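Local coordinates for penicillin-binding protein 2 (Pbp2) (Helicobacter pylori, PDB 5LP5), which probably cross-links peptidoglycan as a penicillin-binding transpeptidase that helps set cell shape, and forms a complex with the shape-determining protein MreC, at residues I56-R59 against N60-L64; A128-Q131 against P132-K136; V256-A259 against E260-E263. All coordinates share one frame; numbering follows the deposited sequence.

In the fold
Interactions 1 and 3 both close beta hairpins, whereas interaction 2 is a break between two short helices. Interaction 3 is buried and forms the loop between strands 252-258 and 264-270 at one edge, within this chain, of the transpeptidase domain's sheet. Interaction 1 is partly buried, in the dimerisation domain. Their centres are about 18 Å apart and they touch through a salt bridge, Arg-59 NH2 to Glu-263 OE1 at 2.7 Å, which ties the two domains together. Interaction 2, also partly buried, lies at the interface with MreC, its centre about 50 Å from that of interaction 3. Carboxylates and backbone amides dominate in 56-64 and 256-263, while 128-136 relies on helical bonds, one water and apolar side chains.

Interaction 1: residues I56-R59 against N60-L64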
ATOM      1  N   ILE A  56       3.800  -5.913   6.502  1.00 31.59           N
ATOM      2  CA  ILE A  56       4.478  -6.405   7.695  1.00 33.59           C
ATOM      3  C   ILE A  56       3.470  -6.583   8.830  1.00 33.95           C
ATOM      4  O   ILE A  56       2.742  -5.647   9.198  1.00 31.53           O
ATOM      5  CB  ILE A  56       5.654  -5.494   8.142  1.00 32.85           C
ATOM      6  CG1 ILE A  56       6.712  -5.446   7.050  1.00 32.68           C
ATOM      7  CG2 ILE A  56       6.308  -6.020   9.420  1.00 32.96           C
ATOM      8  CD1 ILE A  56       7.830  -4.450   7.296  1.00 34.45           C
ATOM      9  N   THR A  57       3.455  -7.795   9.385  1.00 36.46           N
ATOM     10  CA  THR A  57       2.482  -8.155  10.407  1.00 38.72           C
ATOM     11  C   THR A  57       3.117  -8.593  11.721  1.00 41.63           C
ATOM     12  O   THR A  57       4.078  -9.361  11.759  1.00 44.54           O
ATOM     13  CB  THR A  57       1.490  -9.254   9.931  1.00 37.24           C
ATOM     14  OG1 THR A  57       2.155 -10.219   9.099  1.00 37.20           O
ATOM     15  CG2 THR A  57       0.388  -8.636   9.148  1.00 37.37           C
ATOM     16  N   ASP A  58       2.574  -8.008  12.780  1.00 42.18           N
ATOM     17  CA  ASP A  58       2.577  -8.511  14.165  1.00 40.80           C
ATOM     18  C   ASP A  58       2.348 -10.035  14.341  1.00 38.85           C
ATOM     19  O   ASP A  58       1.816 -10.738  13.478  1.00 40.72           O
ATOM     20  CB  ASP A  58       1.463  -7.699  14.870  1.00 42.93           C
ATOM     21  CG  ASP A  58       1.129  -8.173  16.240  1.00 40.32           C
ATOM     22  OD1 ASP A  58       1.570  -7.544  17.210  1.00 40.20           O
ATOM     23  OD2 ASP A  58       0.366  -9.139  16.345  1.00 43.77           O
ATOM     24  N   ARG A  59       2.761 -10.526  15.491  1.00 38.32           N
ATOM     25  CA  ARG A  59       2.558 -11.926  15.884  1.00 38.73           C
ATOM     26  C   ARG A  59       1.149 -12.439  15.628  1.00 37.20           C
ATOM     27  O   ARG A  59       0.970 -13.585  15.250  1.00 33.22           O
ATOM     28  CB  ARG A  59       2.845 -12.024  17.376  1.00 38.23           C
ATOM     29  CG  ARG A  59       2.737 -13.385  17.971  1.00 37.58           C
ATOM     30  CD  ARG A  59       3.331 -13.374  19.361  1.00 37.87           C
ATOM     31  NE  ARG A  59       3.803 -14.716  19.651  1.00 38.56           N
ATOM     32  CZ  ARG A  59       4.925 -15.239  19.189  1.00 38.66           C
ATOM     33  NH1 ARG A  59       5.757 -14.532  18.435  1.00 41.90           N
ATOM     34  NH2 ARG A  59       5.227 -16.482  19.505  1.00 41.68           N
ATOM     35  N   ASN A  60       0.170 -11.574  15.886  1.00 39.49           N
ATOM     36  CA  ASN A  60      -1.243 -11.907  15.838  1.00 42.01           C
ATOM     37  C   ASN A  60      -1.930 -11.254  14.648  1.00 43.11           C
ATOM     38  O   ASN A  60      -3.147 -11.020  14.681  1.00 44.39           O
ATOM     39  CB  ASN A  60      -1.928 -11.432  17.120  1.00 42.33           C
ATOM     40  CG  ASN A  60      -1.421 -12.144  18.346  1.00 41.32           C
ATOM     41  OD1 ASN A  60      -1.227 -13.361  18.341  1.00 42.44           O
ATOM     42  ND2 ASN A  60      -1.234 -11.389  19.424  1.00 41.39           N
ATOM     43  N   ASP A  61      -1.159 -10.958  13.607  1.00 44.59           N
ATOM     44  CA  ASP A  61      -1.727 -10.463  12.357  1.00 46.34           C
ATOM     45  C   ASP A  61      -2.279  -9.020  12.443  1.00 45.96           C
ATOM     46  O   ASP A  61      -3.099  -8.624  11.627  1.00 51.16           O
ATOM     47  CB  ASP A  61      -2.814 -11.433  11.831  1.00 46.57           C
ATOM     48  CG  ASP A  61      -2.287 -12.844  11.602  1.00 48.50           C
ATOM     49  OD1 ASP A  61      -1.161 -12.961  11.069  1.00 53.73           O
ATOM     50  OD2 ASP A  61      -2.997 -13.832  11.928  1.00 44.02           O
ATOM     51  N   GLU A  62      -1.834  -8.230  13.411  1.00 43.90           N
ATOM     52  CA  GLU A  62      -2.074  -6.788  13.361  1.00 45.78           C
ATOM     53  C   GLU A  62      -1.136  -6.162  12.298  1.00 44.98           C
ATOM     54  O   GLU A  62      -0.041  -6.664  12.047  1.00 40.24           O
ATOM     55  CB  GLU A  62      -1.833  -6.140  14.733  1.00 47.26           C
ATOM     56  CG  GLU A  62      -2.723  -6.641  15.855  1.00 47.68           C
ATOM     57  CD  GLU A  62      -4.094  -6.001  15.875  1.00 49.89           C
ATOM     58  OE1 GLU A  62      -4.223  -4.803  15.577  1.00 49.26           O
ATOM     59  OE2 GLU A  62      -5.062  -6.705  16.217  1.00 56.67           O
ATOM     60  N   PHE A  63      -1.575  -5.068  11.678  1.00 47.06           N
ATOM     61  CA  PHE A  63      -0.753  -4.325  10.725  1.00 46.49           C
ATOM     62  C   PHE A  63       0.275  -3.420  11.400  1.00 43.52           C
ATOM     63  O   PHE A  63      -0.073  -2.545  12.203  1.00 38.75           O
ATOM     64  CB  PHE A  63      -1.631  -3.451   9.832  1.00 49.25           C
ATOM     65  CG  PHE A  63      -2.431  -4.224   8.852  1.00 50.85           C
ATOM     66  CD1 PHE A  63      -3.739  -4.531   9.107  1.00 53.41           C
ATOM     67  CD2 PHE A  63      -1.861  -4.659   7.672  1.00 56.86           C
ATOM     68  CE1 PHE A  63      -4.480  -5.259   8.204  1.00 55.82           C
ATOM     69  CE2 PHE A  63      -2.593  -5.388   6.759  1.00 57.30           C
ATOM     70  CZ  PHE A  63      -3.906  -5.686   7.024  1.00 56.39           C
ATOM     71  N   LEU A  64       1.534  -3.621  11.029  1.00 40.88           N
ATOM     72  CA  LEU A  64       2.616  -2.738  11.436  1.00 42.40           C
ATOM     73  C   LEU A  64       3.040  -1.835  10.288  1.00 44.97           C
ATOM     74  O   LEU A  64       3.319  -0.638  10.500  1.00 46.57           O
ATOM     75  CB  LEU A  64       3.806  -3.561  11.926  1.00 40.50           C
ATOM     76  CG  LEU A  64       3.527  -4.393  13.177  1.00 39.92           C
ATOM     77  CD1 LEU A  64       4.621  -5.420  13.431  1.00 40.47           C
ATOM     78  CD2 LEU A  64       3.337  -3.484  14.373  1.00 37.87           C
TER
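Two straight backbone bonds close this turn: Leu-64 N donates to Ile-56 O at 3.0 Å (161°), and Asp-61 N to Asp-58 O, also 3.0 Å. A weak third bond runs from Asp-58 N to Glu-62 O. Asp-58 holds CG anti to its backbone N (chi1 171°), which brings OD2 back over the turn to Asn-60 N; the modelled separation is implausibly short and its exact value is doubtful. The other oxygen, OD1, accepts from the backbone N of Lys-237, where helix 237-246 starts. Arg-59, extended from CG to NE, carries its guanidinium away from the turn, to a salt bridge from NH2 to Glu-263 OE1 and a hydrogen bond from NH1 to Ser-234 O.

Packing adds to this. Asp-58 and Glu-62 run side by side, CB to CB at 3.6 Å, with carboxylate planes nearly perpendicular (88°). Leu-64 lays CD1 against the backbone of Asp-58, and its CB lies 4.3 Å from Ile-56 CG2. Thr-57 and Phe-63 form an antiparallel non-hydrogen-bonded pair. With a type I turn over 58-61 and a positive phi at Asp-61, the geometry fits a 3:5 beta hairpin with a G1-type bulge.

Interaction 2: residues A128-Q131 against P132-K136; sequences ATMQ and PLYAK
A proline-interrupted junction between two short helices, 127-130 and 134-138, brings Met-130 and Tyr-134 together. Met-130 O is the acceptor at the break: Tyr-134 N reaches it at 2.8 Å (154°), as in an alpha-helix, while Leu-133 N adds a weak, bent bond at 126°. Pro-132 has no N-H to give to Ala-128 O; its CD sits 3.7 Å from that oxygen instead, which receives a weak bond from Gln-131 N. One residue after Met-130, a water takes the place of a direct i to i+4 bond: it donates to Gln-131 O at 2.8 Å and accepts from Ala-135 N at 3.0 Å.

Among the side chains, Met-130 lies against both Leu-133 and Tyr-134. It projects CG anti to its backbone N (chi1 -180°) and then folds back at chi2 and chi3, which sets SD 3.9 Å from Tyr-134 CB and 4.0 Å from Leu-133 CB. The sulfur meets the tyrosine ring at its edge, near the ring plane, rather than over a face. Thr-129 and Leu-133 lie alongside each other, CG2 to CD1 at 4.1 Å, and Leu-133 also packs on Phe-94 of helix 81-94.

The chain of MreC covers the side of Gln-131 and Tyr-134: its Phe-169 stacks on the ring of Tyr-134, and its Ser-158 OG hydrogen-bonds Gln-131 OE1. The whole is a water-bridged helix break at a proline, placed in the PBP2-MreC interface.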
ATOM      1  N   ALA A 128      -9.506  10.771  -1.207  1.00 32.63           N
ATOM      2  CA  ALA A 128     -10.658  11.615  -0.949  1.00 32.63           C
ATOM      3  C   ALA A 128     -10.530  12.942  -1.653  1.00 31.37           C
ATOM      4  O   ALA A 128     -11.516  13.526  -2.074  1.00 31.85           O
ATOM      5  CB  ALA A 128     -10.856  11.819   0.542  1.00 32.92           C
ATOM      6  N   THR A 129      -9.315  13.420  -1.779  1.00 29.85           N
ATOM      7  CA  THR A 129      -9.071  14.639  -2.525  1.00 30.91           C
ATOM      8  C   THR A 129      -9.396  14.485  -4.019  1.00 31.21           C
ATOM      9  O   THR A 129      -9.802  15.443  -4.679  1.00 30.85           O
ATOM     10  CB  THR A 129      -7.596  15.052  -2.375  1.00 29.92           C
ATOM     11  OG1 THR A 129      -7.284  15.110  -0.974  1.00 28.80           O
ATOM     12  CG2 THR A 129      -7.316  16.372  -3.089  1.00 29.54           C
ATOM     13  N   MET A 130      -9.192  13.272  -4.530  1.00 30.65           N
ATOM     14  CA  MET A 130      -9.371  12.959  -5.946  1.00 30.29           C
ATOM     15  C   MET A 130     -10.866  12.803  -6.272  1.00 28.54           C
ATOM     16  O   MET A 130     -11.306  12.852  -7.422  1.00 26.94           O
ATOM     17  CB  MET A 130      -8.608  11.667  -6.266  1.00 30.81           C
ATOM     18  CG  MET A 130      -8.697  11.213  -7.722  1.00 32.23           C
ATOM     19  SD  MET A 130      -8.147  12.402  -8.972  1.00 33.28           S
ATOM     20  CE  MET A 130      -6.411  12.329  -8.587  1.00 34.11           C
ATOM     21  N   GLN A 131     -11.649  12.644  -5.226  1.00 27.39           N
ATOM     22  CA  GLN A 131     -13.032  12.284  -5.370  1.00 26.94           C
ATOM     23  C   GLN A 131     -13.822  13.262  -6.276  1.00 26.73           C
ATOM     24  O   GLN A 131     -14.507  12.812  -7.197  1.00 26.59           O
ATOM     25  CB  GLN A 131     -13.645  12.074  -3.989  1.00 27.06           C
ATOM     26  CG  GLN A 131     -14.728  11.015  -3.946  1.00 27.80           C
ATOM     27  CD  GLN A 131     -14.230   9.592  -4.163  1.00 27.14           C
ATOM     28  OE1 GLN A 131     -14.389   9.051  -5.252  1.00 27.00           O
ATOM     29  NE2 GLN A 131     -13.666   8.970  -3.122  1.00 25.52           N
ATOM     30  N   PRO A 132     -13.716  14.584  -6.054  1.00 26.44           N
ATOM     31  CA  PRO A 132     -14.341  15.535  -6.993  1.00 27.03           C
ATOM     32  C   PRO A 132     -13.510  15.851  -8.244  1.00 27.16           C
ATOM     33  O   PRO A 132     -14.038  16.391  -9.194  1.00 28.29           O
ATOM     34  CB  PRO A 132     -14.509  16.797  -6.159  1.00 27.34           C
ATOM     35  CG  PRO A 132     -13.495  16.699  -5.067  1.00 26.78           C
ATOM     36  CD  PRO A 132     -13.082  15.269  -4.920  1.00 26.10           C
ATOM     37  N   LEU A 133     -12.231  15.503  -8.241  1.00 26.48           N
ATOM     38  CA  LEU A 133     -11.326  15.822  -9.345  1.00 26.58           C
ATOM     39  C   LEU A 133     -11.268  14.785 -10.455  1.00 26.13           C
ATOM     40  O   LEU A 133     -11.101  15.142 -11.594  1.00 25.70           O
ATOM     41  CB  LEU A 133      -9.899  16.018  -8.822  1.00 26.52           C
ATOM     42  CG  LEU A 133      -9.726  17.016  -7.677  1.00 26.62           C
ATOM     43  CD1 LEU A 133      -8.353  16.891  -7.046  1.00 26.11           C
ATOM     44  CD2 LEU A 133      -9.962  18.428  -8.158  1.00 27.45           C
ATOM     45  N   TYR A 134     -11.392  13.502 -10.138  1.00 26.57           N
ATOM     46  CA  TYR A 134     -11.144  12.478 -11.151  1.00 27.49           C
ATOM     47  C   TYR A 134     -11.916  12.759 -12.443  1.00 28.81           C
ATOM     48  O   TYR A 134     -11.349  12.770 -13.508  1.00 30.24           O
ATOM     49  CB  TYR A 134     -11.436  11.077 -10.644  1.00 26.98           C
ATOM     50  CG  TYR A 134     -11.165  10.013 -11.674  1.00 27.73           C
ATOM     51  CD1 TYR A 134      -9.932   9.415 -11.764  1.00 28.11           C
ATOM     52  CD2 TYR A 134     -12.144   9.597 -12.568  1.00 28.87           C
ATOM     53  CE1 TYR A 134      -9.667   8.440 -12.724  1.00 27.99           C
ATOM     54  CE2 TYR A 134     -11.879   8.632 -13.520  1.00 28.71           C
ATOM     55  CZ  TYR A 134     -10.644   8.069 -13.587  1.00 28.21           C
ATOM     56  OH  TYR A 134     -10.409   7.118 -14.522  1.00 29.52           O
ATOM     57  N   ALA A 135     -13.201  13.014 -12.361  1.00 30.60           N
ATOM     58  CA  ALA A 135     -14.001  13.262 -13.574  1.00 33.06           C
ATOM     59  C   ALA A 135     -13.580  14.496 -14.380  1.00 34.82           C
ATOM     60  O   ALA A 135     -13.657  14.515 -15.610  1.00 34.43           O
ATOM     61  CB  ALA A 135     -15.478  13.367 -13.210  1.00 34.09           C
ATOM     62  N   LYS A 136     -13.153  15.539 -13.684  1.00 36.39           N
ATOM     63  CA  LYS A 136     -12.750  16.760 -14.347  1.00 38.01           C
ATOM     64  C   LYS A 136     -11.421  16.579 -15.061  1.00 38.61           C
ATOM     65  O   LYS A 136     -11.227  17.106 -16.159  1.00 41.37           O
ATOM     66  CB  LYS A 136     -12.721  17.896 -13.340  1.00 39.53           C
ATOM     67  CG  LYS A 136     -14.115  18.171 -12.802  1.00 41.83           C
ATOM     68  CD  LYS A 136     -14.268  19.521 -12.103  1.00 44.26           C
ATOM     69  CE  LYS A 136     -13.849  19.459 -10.643  1.00 44.77           C
ATOM     70  NZ  LYS A 136     -13.143  20.709 -10.206  1.00 46.79           N
TER
HETATM   71  O   HOH W   1     -14.946  12.582  -9.914  1.00 11.80           O

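Interaction 3: residues V256-A259 against E260-E263; sequences VMDA and ENGE
Asp-258 O takes two backbone donors from the loop: Gly-262 N at 2.9 Å, and Asn-261 N in a weak bond at 3.5 Å. These bonds shape the tight beta-hairpin connection between strands 252-258 and 264-270, at one edge, within this chain, of the antiparallel sheet of the transpeptidase domain. Asp-258 N in turn donates to Glu-263 O at 2.9 Å (145°), so the four residues 259-262 form the loop, a pattern consistent with a 4:6 hairpin. Gly-262 closes that loop with a positive phi of 98°, where a side chain would press on the preceding carbonyl O.

The aspartate side chain reinforces the bend. CG stands anti to the backbone N (chi1 -173°), and OD1 accepts at 3.1 Å from Glu-260 N, which comes on close to the line of the CG-OD1 bond. Glu-260 and Glu-263 add negative charge around Asp-258, which is probably offset by their salt bridges to Lys-555 and Arg-59 respectively. One residue earlier in the strand, Met-257 sets SD 3.9 Å from Gly-262 CA. Asn-261 crosses Asp-258 at about a right angle, and its OD1 completes an Asx turn by accepting from Glu-263 N at 2.9 Å.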
ATOM      1  N   VAL A 256      12.004  -8.190  25.311  1.00 27.33           N
ATOM      2  CA  VAL A 256      11.400  -9.413  25.817  1.00 27.85           C
ATOM      3  C   VAL A 256      11.688 -10.501  24.806  1.00 27.51           C
ATOM      4  O   VAL A 256      11.566 -10.257  23.603  1.00 25.94           O
ATOM      5  CB  VAL A 256       9.877  -9.278  25.992  1.00 27.21           C
ATOM      6  CG1 VAL A 256       9.272 -10.610  26.380  1.00 27.12           C
ATOM      7  CG2 VAL A 256       9.553  -8.231  27.038  1.00 27.81           C
ATOM      8  N   MET A 257      12.055 -11.686  25.285  1.00 28.03           N
ATOM      9  CA  MET A 257      12.408 -12.763  24.375  1.00 29.64           C
ATOM     10  C   MET A 257      12.008 -14.148  24.837  1.00 31.58           C
ATOM     11  O   MET A 257      12.311 -14.563  25.937  1.00 33.58           O
ATOM     12  CB  MET A 257      13.902 -12.763  24.124  1.00 31.05           C
ATOM     13  CG  MET A 257      14.338 -13.847  23.146  1.00 32.58           C
ATOM     14  SD  MET A 257      16.109 -13.911  22.823  1.00 32.44           S
ATOM     15  CE  MET A 257      16.762 -14.442  24.399  1.00 33.67           C
ATOM     16  N   ASP A 258      11.345 -14.879  23.954  1.00 34.16           N
ATOM     17  CA  ASP A 258      11.102 -16.308  24.140  1.00 35.10           C
ATOM     18  C   ASP A 258      12.455 -17.025  24.162  1.00 34.24           C
ATOM     19  O   ASP A 258      13.098 -17.181  23.129  1.00 30.80           O
ATOM     20  CB  ASP A 258      10.235 -16.814  22.985  1.00 36.96           C
ATOM     21  CG  ASP A 258       9.785 -18.246  23.158  1.00 40.93           C
ATOM     22  OD1 ASP A 258      10.543 -19.032  23.766  1.00 48.90           O
ATOM     23  OD2 ASP A 258       8.682 -18.597  22.658  1.00 40.32           O
ATOM     24  N   ALA A 259      12.871 -17.460  25.345  1.00 36.59           N
ATOM     25  CA  ALA A 259      14.217 -18.003  25.553  1.00 40.75           C
ATOM     26  C   ALA A 259      14.441 -19.427  25.006  1.00 42.99           C
ATOM     27  O   ALA A 259      15.560 -19.966  25.098  1.00 43.44           O
ATOM     28  CB  ALA A 259      14.564 -17.957  27.039  1.00 42.29           C
ATOM     29  N   GLU A 260      13.387 -20.027  24.444  1.00 44.53           N
ATOM     30  CA  GLU A 260      13.459 -21.374  23.854  1.00 44.14           C
ATOM     31  C   GLU A 260      13.707 -21.386  22.349  1.00 41.20           C
ATOM     32  O   GLU A 260      14.177 -22.396  21.823  1.00 42.30           O
ATOM     33  CB  GLU A 260      12.172 -22.154  24.134  1.00 48.29           C
ATOM     34  CG  GLU A 260      11.949 -22.475  25.604  1.00 53.41           C
ATOM     35  CD  GLU A 260      10.602 -23.104  25.882  1.00 54.91           C
ATOM     36  OE1 GLU A 260       9.579 -22.568  25.387  1.00 61.41           O
ATOM     37  OE2 GLU A 260      10.581 -24.123  26.605  1.00 54.83           O
ATOM     38  N   ASN A 261      13.367 -20.293  21.658  1.00 38.45           N
ATOM     39  CA  ASN A 261      13.592 -20.178  20.202  1.00 35.59           C
ATOM     40  C   ASN A 261      14.150 -18.838  19.702  1.00 33.64           C
ATOM     41  O   ASN A 261      14.568 -18.736  18.547  1.00 33.96           O
ATOM     42  CB  ASN A 261      12.296 -20.471  19.448  1.00 35.71           C
ATOM     43  CG  ASN A 261      11.182 -19.489  19.775  1.00 35.16           C
ATOM     44  OD1 ASN A 261      11.423 -18.344  20.144  1.00 33.96           O
ATOM     45  ND2 ASN A 261       9.956 -19.937  19.628  1.00 35.56           N
ATOM     46  N   GLY A 262      14.111 -17.809  20.540  1.00 31.56           N
ATOM     47  CA  GLY A 262      14.742 -16.528  20.207  1.00 32.72           C
ATOM     48  C   GLY A 262      13.829 -15.457  19.650  1.00 31.51           C
ATOM     49  O   GLY A 262      14.297 -14.444  19.147  1.00 29.76           O
ATOM     50  N   GLU A 263      12.522 -15.677  19.732  1.00 32.13           N
ATOM     51  CA  GLU A 263      11.570 -14.709  19.224  1.00 33.28           C
ATOM     52  C   GLU A 263      11.557 -13.467  20.126  1.00 31.45           C
ATOM     53  O   GLU A 263      11.499 -13.573  21.352  1.00 31.15           O
ATOM     54  CB  GLU A 263      10.169 -15.324  19.106  1.00 37.26           C
ATOM     55  CG  GLU A 263       9.993 -16.241  17.902  1.00 41.44           C
ATOM     56  CD  GLU A 263       8.576 -16.786  17.733  1.00 44.41           C
ATOM     57  OE1 GLU A 263       7.757 -16.671  18.677  1.00 45.37           O
ATOM     58  OE2 GLU A 263       8.291 -17.332  16.636  1.00 46.37           O
TER